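Local coordinates for 3-HSA hydroxylase, oxygenase (Rhodococcus sp., PDB 2RFQ), which hydroxylates the phenolic ring of the secosteroid 3-HSA to the catechol 3,4-DHSA, using reduced FMN and oxygen, during bacterial cholesterol breakdown, at residues 29-34 with 186-191; 179-184 with 192-197; 229-234 with 303-308. All coordinates share one frame; numbering follows the deposited sequence.

Contact 1 (29-34 with 186-191); sequences ETEDLR and GLRGTG
In both Glu31 and Arg188 the first torsion sets CG anti to the carbonyl carbon (chi1 -85° and -69°), and the arginine then runs extended from CG to NE. The two side chains cross obliquely: Glu31 OE2 lies 3.7 Å from Arg188 CD, and the carboxylate and guanidinium planes differ by only 16°. Opposite charges can be linked through water without touching, and this pair is an example, since Glu31 OE2 and Arg188 NH1 stay 4.1 Å apart and water spans the difference. Water 2 sits at the guanidinium edge, in its plane, taking a 2.8 Å bond from Arg188 NH1 and giving a weak one to Glu31 OE2. Water 1 donates to Glu31 OE2 over 2.7 Å and accepts from the backbone N of Arg188 at 2.9 Å. Salt bridges from Arg357 and Arg360 on helix 354-365 also reach the carboxylate, and so much positive charge would be expected to keep it ionised. Arg188 NE is held by Val184 O.

Beside this polar patch the backbones close up without a direct hydrogen bond. Gly189 CA makes a CH...O contact of 3.3 Å with Thr30 O, an approach that depends on the missing side chain, because the CB site would fall against Thr30 CG2. Arg34 CA meets Arg188 O in the same way at 3.1 Å, and Arg34 O lies 3.1 Å from Gly191 CA.

Arg34, with positive phi, ends helix 27-33 in a Schellman motif. The arrangement is thus a capped helix end resting on a 3-10 turn, whose Thr190 packs beside Trp84 and Ser143, residues that probably bind FMN as in relatives sharing this acyl-CoA dehydrogenase fold.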
loop_
_atom_site.group_PDB
_atom_site.type_symbol
_atom_site.label_atom_id
_atom_site.label_comp_id
_atom_site.label_asym_id
_atom_site.label_seq_id
_atom_site.Cartn_x
_atom_site.Cartn_y
_atom_site.Cartn_z
ATOM N N GLU A 29 29.721 10.958 14.342
ATOM C CA GLU A 29 31.129 10.628 14.258
ATOM C C GLU A 29 31.334 9.203 13.720
ATOM O O GLU A 29 32.213 8.947 12.883
ATOM C CB GLU A 29 31.810 10.792 15.623
ATOM C CG GLU A 29 33.322 10.616 15.544
ATOM C CD GLU A 29 34.057 11.144 16.768
ATOM O OE1 GLU A 29 33.675 12.222 17.267
ATOM O OE2 GLU A 29 35.056 10.512 17.158
ATOM N N THR A 30 30.520 8.275 14.212
ATOM C CA THR A 30 30.586 6.893 13.768
ATOM C C THR A 30 30.347 6.811 12.256
ATOM O O THR A 30 31.069 6.117 11.547
ATOM C CB THR A 30 29.547 6.063 14.541
ATOM O OG1 THR A 30 29.932 6.083 15.923
ATOM C CG2 THR A 30 29.494 4.607 14.020
ATOM N N GLU A 31 29.350 7.534 11.753
ATOM C CA GLU A 31 29.144 7.584 10.303
ATOM C C GLU A 31 30.361 8.169 9.578
ATOM O O GLU A 31 30.844 7.610 8.605
ATOM C CB GLU A 31 27.970 8.489 9.972
ATOM C CG GLU A 31 26.629 7.876 10.019
ATOM C CD GLU A 31 25.715 8.661 9.087
ATOM O OE1 GLU A 31 25.236 9.719 9.515
ATOM O OE2 GLU A 31 25.524 8.245 7.927
ATOM N N ASP A 32 30.825 9.324 10.058
ATOM C CA ASP A 32 31.920 10.047 9.395
ATOM C C ASP A 32 33.203 9.246 9.315
ATOM O O ASP A 32 33.946 9.306 8.318
ATOM C CB ASP A 32 32.170 11.369 10.133
ATOM C CG ASP A 32 31.053 12.390 9.925
ATOM O OD1 ASP A 32 30.237 12.244 8.979
ATOM O OD2 ASP A 32 30.981 13.346 10.717
ATOM N N LEU A 33 33.501 8.492 10.378
ATOM C CA LEU A 33 34.718 7.669 10.406
ATOM C C LEU A 33 34.528 6.300 9.743
ATOM O O LEU A 33 35.487 5.553 9.572
ATOM C CB LEU A 33 35.178 7.478 11.846
ATOM C CG LEU A 33 35.510 8.763 12.572
ATOM C CD1 LEU A 33 35.739 8.460 14.055
ATOM C CD2 LEU A 33 36.771 9.333 11.921
ATOM N N ARG A 34 33.274 5.962 9.399
ATOM C CA ARG A 34 32.963 4.667 8.731
ATOM C C ARG A 34 33.389 3.439 9.567
ATOM O O ARG A 34 33.741 2.382 9.028
ATOM C CB ARG A 34 33.580 4.614 7.321
ATOM C CG ARG A 34 33.114 5.767 6.390
ATOM C CD ARG A 34 33.781 5.631 4.977
ATOM N NE ARG A 34 35.249 5.647 5.057
ATOM C CZ ARG A 34 36.051 4.595 4.847
ATOM N NH1 ARG A 34 35.566 3.408 4.475
ATOM N NH2 ARG A 34 37.375 4.730 4.993
ATOM N N GLY A 186 24.204 4.081 3.425
ATOM C CA GLY A 186 23.762 3.874 4.826
ATOM C C GLY A 186 24.563 2.785 5.510
ATOM O O GLY A 186 25.315 2.035 4.866
ATOM N N LEU A 187 24.369 2.667 6.827
ATOM C CA LEU A 187 25.211 1.784 7.663
ATOM C C LEU A 187 26.700 2.085 7.427
ATOM O O LEU A 187 27.562 1.205 7.522
ATOM C CB LEU A 187 24.904 0.282 7.426
ATOM C CG LEU A 187 23.557 -0.183 8.014
ATOM C CD1 LEU A 187 23.343 -1.679 7.612
ATOM C CD2 LEU A 187 23.540 0.018 9.553
ATOM N N ARG A 188 26.998 3.354 7.167
ATOM C CA ARG A 188 28.387 3.783 6.909
ATOM C C ARG A 188 29.303 3.431 8.089
ATOM O O ARG A 188 30.445 2.978 7.907
ATOM C CB ARG A 188 28.429 5.287 6.645
ATOM C CG ARG A 188 27.779 5.617 5.335
ATOM C CD ARG A 188 27.669 7.135 5.124
ATOM N NE ARG A 188 27.290 7.423 3.751
ATOM C CZ ARG A 188 26.804 8.588 3.328
ATOM N NH1 ARG A 188 26.579 9.590 4.191
ATOM N NH2 ARG A 188 26.538 8.747 2.032
ATOM N N GLY A 189 28.785 3.591 9.303
ATOM C CA GLY A 189 29.579 3.325 10.510
ATOM C C GLY A 189 29.976 1.874 10.726
ATOM O O GLY A 189 30.834 1.594 11.561
ATOM N N THR A 190 29.348 0.936 9.993
ATOM C CA THR A 190 29.593 -0.473 10.275
ATOM C C THR A 190 30.989 -0.944 9.855
ATOM O O THR A 190 31.449 -1.973 10.347
ATOM C CB THR A 190 28.508 -1.407 9.659
ATOM O OG1 THR A 190 28.539 -1.295 8.228
ATOM C CG2 THR A 190 27.120 -1.009 10.202
ATOM N N GLY A 191 31.658 -0.198 8.963
ATOM C CA GLY A 191 32.988 -0.619 8.522
ATOM C C GLY A 191 32.943 -2.042 7.997
ATOM O O GLY A 191 33.764 -2.891 8.371
HETATM O O HOH W 1 25.152 5.546 7.644
HETATM O O HOH W 2 26.825 10.510 6.835
#

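Contact 2 (179-184 with 192-197); sequences DDVWNV and SNTVVV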
loop_
_atom_site.group_PDB
_atom_site.type_symbol
_atom_site.label_atom_id
_atom_site.label_comp_id
_atom_site.label_asym_id
_atom_site.label_seq_id
_atom_site.Cartn_x
_atom_site.Cartn_y
_atom_site.Cartn_z
ATOM N N ASP A 179 40.636 -5.131 3.542
ATOM C CA ASP A 179 40.695 -4.039 2.556
ATOM C C ASP A 179 39.576 -3.052 2.832
ATOM O O ASP A 179 38.415 -3.452 2.935
ATOM C CB ASP A 179 40.567 -4.592 1.142
ATOM C CG ASP A 179 41.866 -5.211 0.648
ATOM O OD1 ASP A 179 42.912 -5.061 1.333
ATOM O OD2 ASP A 179 41.835 -5.849 -0.422
ATOM N N ASP A 180 39.935 -1.772 2.964
ATOM C CA ASP A 180 38.964 -0.729 3.279
ATOM C C ASP A 180 38.290 -0.262 1.997
ATOM O O ASP A 180 38.870 0.505 1.216
ATOM C CB ASP A 180 39.646 0.435 3.997
ATOM C CG ASP A 180 38.697 1.553 4.318
ATOM O OD1 ASP A 180 37.468 1.334 4.262
ATOM O OD2 ASP A 180 39.186 2.660 4.643
ATOM N N VAL A 181 37.086 -0.780 1.765
ATOM C CA VAL A 181 36.315 -0.471 0.570
ATOM C C VAL A 181 34.911 0.064 0.878
ATOM O O VAL A 181 34.148 0.333 -0.052
ATOM C CB VAL A 181 36.155 -1.705 -0.352
ATOM C CG1 VAL A 181 37.518 -2.238 -0.774
ATOM C CG2 VAL A 181 35.340 -2.795 0.353
ATOM N N TRP A 182 34.576 0.197 2.163
ATOM C CA TRP A 182 33.186 0.477 2.579
ATOM C C TRP A 182 32.767 1.911 2.238
ATOM O O TRP A 182 33.181 2.868 2.889
ATOM C CB TRP A 182 33.063 0.192 4.070
ATOM C CG TRP A 182 31.680 0.178 4.600
ATOM C CD1 TRP A 182 31.189 0.947 5.614
ATOM C CD2 TRP A 182 30.618 -0.689 4.188
ATOM N NE1 TRP A 182 29.873 0.625 5.861
ATOM C CE2 TRP A 182 29.495 -0.379 4.998
ATOM C CE3 TRP A 182 30.501 -1.696 3.209
ATOM C CZ2 TRP A 182 28.275 -1.034 4.866
ATOM C CZ3 TRP A 182 29.274 -2.349 3.072
ATOM C CH2 TRP A 182 28.186 -2.023 3.911
ATOM N N ASN A 183 31.934 2.051 1.204
ATOM C CA ASN A 183 31.615 3.351 0.633
ATOM C C ASN A 183 30.156 3.373 0.169
ATOM O O ASN A 183 29.855 3.281 -1.035
ATOM C CB ASN A 183 32.563 3.594 -0.549
ATOM C CG ASN A 183 32.458 4.982 -1.094
ATOM O OD1 ASN A 183 32.013 5.897 -0.412
ATOM N ND2 ASN A 183 32.864 5.152 -2.356
ATOM N N VAL A 184 29.259 3.483 1.153
ATOM C CA VAL A 184 27.827 3.227 0.921
ATOM C C VAL A 184 26.915 4.318 1.478
ATOM O O VAL A 184 27.338 5.165 2.276
ATOM C CB VAL A 184 27.415 1.873 1.530
ATOM C CG1 VAL A 184 28.077 0.728 0.755
ATOM C CG2 VAL A 184 27.818 1.830 2.980
ATOM N N SER A 192 31.982 -2.297 7.127
ATOM C CA SER A 192 31.764 -3.637 6.583
ATOM C C SER A 192 32.738 -3.951 5.442
ATOM O O SER A 192 32.339 -4.098 4.281
ATOM C CB SER A 192 30.280 -3.818 6.177
ATOM O OG SER A 192 29.471 -3.664 7.341
ATOM N N ASN A 193 34.015 -4.061 5.818
ATOM C CA ASN A 193 35.095 -4.196 4.847
ATOM C C ASN A 193 35.324 -5.643 4.408
ATOM O O ASN A 193 34.543 -6.533 4.770
ATOM C CB ASN A 193 36.341 -3.505 5.402
ATOM C CG ASN A 193 36.214 -2.010 5.339
ATOM O OD1 ASN A 193 36.494 -1.286 6.321
ATOM N ND2 ASN A 193 35.757 -1.525 4.199
ATOM N N THR A 194 36.361 -5.862 3.592
ATOM C CA THR A 194 36.522 -7.112 2.857
ATOM C C THR A 194 37.706 -7.880 3.395
ATOM O O THR A 194 38.808 -7.346 3.515
ATOM C CB THR A 194 36.666 -6.836 1.322
ATOM O OG1 THR A 194 35.471 -6.197 0.849
ATOM C CG2 THR A 194 36.894 -8.122 0.534
ATOM N N VAL A 195 37.452 -9.144 3.707
ATOM C CA VAL A 195 38.431 -10.027 4.336
ATOM C C VAL A 195 39.038 -10.886 3.239
ATOM O O VAL A 195 38.345 -11.696 2.603
ATOM C CB VAL A 195 37.780 -10.886 5.426
ATOM C CG1 VAL A 195 38.753 -11.963 5.918
ATOM C CG2 VAL A 195 37.298 -9.988 6.598
ATOM N N VAL A 196 40.327 -10.661 3.007
ATOM C CA VAL A 196 41.038 -11.248 1.870
ATOM C C VAL A 196 41.945 -12.363 2.385
ATOM O O VAL A 196 42.789 -12.142 3.274
ATOM C CB VAL A 196 41.864 -10.197 1.093
ATOM C CG1 VAL A 196 42.608 -10.864 -0.072
ATOM C CG2 VAL A 196 40.965 -9.055 0.572
ATOM N N VAL A 197 41.739 -13.551 1.820
ATOM C CA VAL A 197 42.392 -14.781 2.286
ATOM C C VAL A 197 43.125 -15.387 1.085
ATOM O O VAL A 197 42.509 -15.636 0.053
ATOM C CB VAL A 197 41.335 -15.778 2.864
ATOM C CG1 VAL A 197 41.985 -17.094 3.316
ATOM C CG2 VAL A 197 40.566 -15.142 4.029
#
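Asp179 and Thr194 form an antiparallel hydrogen-bonded pair, the last rung between two consecutive strands of the mixed sheet before the chain leaves it in a long connecting loop. Asp179 N donates to Thr194 O at 2.9 Å and Thr194 N returns a bond of 3.2 Å to Asp179 O; both bonds are nearly straight. On the sheet face carrying these two side chains, Asp179 OD2 rests 3.5 Å from Val196 CG2, while its partner oxygen OD1 is drawn into a salt bridge with Arg177. Val181 CG2 approaches Thr194 OG1 to 3.4 Å from the loop side.

Where the strands part, an aromatic ring takes over from backbone pairing. Trp182 has CG anti to its backbone N (chi1 -169°), and its indole is sandwiched. Ser192 CB makes a CH-pi contact with one face, 3.4 Å from the centroid of the Trp182 six-membered ring and 4° off its normal. Val184 CG2 lies against the opposite face, and Trp141 meets the indole at a steep angle.

A second shell fixes these groups. Ser192 OG is hydrogen-bonded to Ser143 OG, in a segment that probably binds FMN, and to Thr190 OG1, while Trp182 NE1 is bonded to Leu187 O in the intervening loop. Strand 193-198 also pairs with strand 132-142, so the strand that receives the loop is itself part of the body of the sheet. At the junction, the backbone N of Ser192 lies over the indole, 3.6 Å from Trp182 CG, and the carbonyl O of Ser192 comes within 3.2 Å of Trp182 CE3.

Contact 3 (229-234 with 303-308); sequences YKMPWG and DEYALL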
loop_
_atom_site.group_PDB
_atom_site.type_symbol
_atom_site.label_atom_id
_atom_site.label_comp_id
_atom_site.label_asym_id
_atom_site.label_seq_id
_atom_site.Cartn_x
_atom_site.Cartn_y
_atom_site.Cartn_z
ATOM N N TYR A 229 21.714 -23.332 22.082
ATOM C CA TYR A 229 22.589 -23.790 20.978
ATOM C C TYR A 229 21.904 -24.806 20.056
ATOM O O TYR A 229 22.486 -25.195 19.036
ATOM C CB TYR A 229 23.959 -24.295 21.488
ATOM C CG TYR A 229 24.639 -23.241 22.307
ATOM C CD1 TYR A 229 24.976 -22.002 21.732
ATOM C CD2 TYR A 229 24.883 -23.427 23.668
ATOM C CE1 TYR A 229 25.529 -20.965 22.487
ATOM C CE2 TYR A 229 25.459 -22.425 24.427
ATOM C CZ TYR A 229 25.791 -21.200 23.837
ATOM O OH TYR A 229 26.339 -20.191 24.580
ATOM N N LYS A 230 20.671 -25.205 20.391
ATOM C CA LYS A 230 19.899 -26.116 19.537
ATOM C C LYS A 230 18.922 -25.321 18.651
ATOM O O LYS A 230 18.145 -25.908 17.881
ATOM C CB LYS A 230 19.174 -27.158 20.384
ATOM C CG LYS A 230 20.173 -28.046 21.098
ATOM C CD LYS A 230 19.500 -29.111 21.939
ATOM C CE LYS A 230 20.561 -30.091 22.462
ATOM N NZ LYS A 230 21.406 -29.514 23.558
HETATM N N MSE A 231 18.947 -23.993 18.787
HETATM C CA MSE A 231 18.097 -23.145 17.939
HETATM C C MSE A 231 18.527 -23.251 16.473
HETATM O O MSE A 231 19.710 -23.350 16.201
HETATM C CB MSE A 231 18.173 -21.678 18.378
HETATM C CG MSE A 231 17.582 -21.442 19.751
HETATM SE SE MSE A 231 15.624 -21.252 19.657
HETATM C CE MSE A 231 15.551 -19.507 18.722
ATOM N N PRO A 232 17.557 -23.216 15.536
ATOM C CA PRO A 232 17.888 -23.311 14.118
ATOM C C PRO A 232 18.587 -22.064 13.590
ATOM O O PRO A 232 18.149 -20.951 13.884
ATOM C CB PRO A 232 16.513 -23.522 13.442
ATOM C CG PRO A 232 15.539 -22.887 14.350
ATOM C CD PRO A 232 16.102 -23.136 15.761
ATOM N N TRP A 233 19.673 -22.263 12.832
ATOM C CA TRP A 233 20.373 -21.150 12.179
ATOM C C TRP A 233 19.429 -20.299 11.333
ATOM O O TRP A 233 19.599 -19.070 11.271
ATOM C CB TRP A 233 21.501 -21.702 11.297
ATOM C CG TRP A 233 22.396 -20.658 10.640
ATOM C CD1 TRP A 233 22.570 -20.477 9.299
ATOM C CD2 TRP A 233 23.277 -19.712 11.287
ATOM N NE1 TRP A 233 23.479 -19.474 9.068
ATOM C CE2 TRP A 233 23.936 -18.991 10.263
ATOM C CE3 TRP A 233 23.568 -19.404 12.618
ATOM C CZ2 TRP A 233 24.877 -17.989 10.528
ATOM C CZ3 TRP A 233 24.497 -18.377 12.891
ATOM C CH2 TRP A 233 25.145 -17.691 11.842
ATOM N N GLY A 234 18.462 -20.943 10.675
ATOM C CA GLY A 234 17.522 -20.231 9.800
ATOM C C GLY A 234 16.658 -19.210 10.531
ATOM O O GLY A 234 16.090 -18.308 9.906
ATOM N N ASP A 303 8.897 -18.912 21.077
ATOM C CA ASP A 303 8.201 -20.182 20.871
ATOM C C ASP A 303 9.178 -21.296 20.553
ATOM O O ASP A 303 9.085 -22.401 21.112
ATOM C CB ASP A 303 7.156 -20.037 19.766
ATOM C CG ASP A 303 5.946 -19.209 20.202
ATOM O OD1 ASP A 303 5.877 -18.764 21.368
ATOM O OD2 ASP A 303 5.039 -19.052 19.371
ATOM N N GLU A 304 10.145 -21.026 19.672
ATOM C CA GLU A 304 11.156 -22.048 19.380
ATOM C C GLU A 304 11.905 -22.424 20.660
ATOM O O GLU A 304 12.090 -23.608 20.970
ATOM C CB GLU A 304 12.146 -21.572 18.313
ATOM C CG GLU A 304 11.498 -21.222 16.951
ATOM C CD GLU A 304 12.502 -20.865 15.888
ATOM O OE1 GLU A 304 13.707 -20.757 16.196
ATOM O OE2 GLU A 304 12.074 -20.676 14.718
ATOM N N TYR A 305 12.325 -21.409 21.411
ATOM C CA TYR A 305 13.167 -21.625 22.598
ATOM C C TYR A 305 12.403 -22.389 23.670
ATOM O O TYR A 305 12.951 -23.283 24.322
ATOM C CB TYR A 305 13.645 -20.277 23.145
ATOM C CG TYR A 305 14.656 -20.387 24.256
ATOM C CD1 TYR A 305 15.898 -21.028 24.053
ATOM C CD2 TYR A 305 14.383 -19.840 25.519
ATOM C CE1 TYR A 305 16.843 -21.121 25.084
ATOM C CE2 TYR A 305 15.317 -19.916 26.542
ATOM C CZ TYR A 305 16.536 -20.552 26.327
ATOM O OH TYR A 305 17.442 -20.625 27.357
ATOM N N ALA A 306 11.128 -22.039 23.846
ATOM C CA ALA A 306 10.292 -22.753 24.842
ATOM C C ALA A 306 10.216 -24.244 24.534
ATOM O O ALA A 306 10.246 -25.081 25.449
ATOM C CB ALA A 306 8.894 -22.155 24.902
ATOM N N LEU A 307 10.100 -24.582 23.246
ATOM C CA LEU A 307 10.032 -25.989 22.868
ATOM C C LEU A 307 11.341 -26.684 23.224
ATOM O O LEU A 307 11.336 -27.772 23.769
ATOM C CB LEU A 307 9.692 -26.139 21.379
ATOM C CG LEU A 307 8.273 -25.734 21.007
ATOM C CD1 LEU A 307 8.188 -25.533 19.496
ATOM C CD2 LEU A 307 7.319 -26.848 21.447
ATOM N N LEU A 308 12.470 -26.043 22.924
ATOM C CA LEU A 308 13.769 -26.611 23.226
ATOM C C LEU A 308 13.962 -26.816 24.730
ATOM O O LEU A 308 14.460 -27.845 25.155
ATOM C CB LEU A 308 14.893 -25.743 22.667
ATOM C CG LEU A 308 14.900 -25.707 21.120
ATOM C CD1 LEU A 308 15.920 -24.658 20.680
ATOM C CD2 LEU A 308 15.260 -27.082 20.571
#
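Met231, a selenomethionine in this structure, lays its SE atom against Leu308, 3.6 Å from CD1 of that leucine. It shows how a flexible, unbranched chain can follow the contour of a helix by bending at its torsions. The chain is folded at its last two torsions: chi2 of -83° brings SE over the helix backbone, 3.7 Å from Tyr305 N, and chi3 of -69° turns CE aside to within 3.4 Å of Glu304 OE1. SE also lies at the edge of the Tyr305 ring, near its plane, instead of over a face.

Two neighbours extend the patch. Lys230 contributes only the base of its side chain, CB lying 3.9 Å from Leu308 CD2. Pro232 presents its ring to the glutamate, with CG 3.4 Å from Glu304 OE1. The other carboxylate oxygen, OE2, is hydrogen-bonded to Thr235 OG1 in the first turn of the helix that Pro232 precedes as N-cap. No hydrogen bond links the two segments themselves.

This is structural packing away from the annotated sites. The turn leading into helix 233-266 packs on a late part of helix 277-309; Pro65, at the head of helix 65-76, touches both Met231 and Tyr305, while helix 316-344 adds Arg319 against Pro232, and Leu318 and Ala322 against Glu304.

In the fold
Followed from the N terminus, the chain passes helix 11-25 and leaves helix 27-33, where contact 1 closes a loop of about 150 residues that takes in further N-terminal helices and much of the sheet. Contact 2 closes a far shorter one, between strands 177-179 and 193-198. Their segments alternate along the sequence, so the two contacts cross. The Arg34-Asp180 salt bridge ties the end of helix 27-33 to the loop between those strands, and Leu187 bonds Trp182 within that loop. Contact 3 follows in series, enclosing most of two long C-terminal helices. It lies on the opposite side of the chain's centre, its own centre 33 Å from that of either other contact.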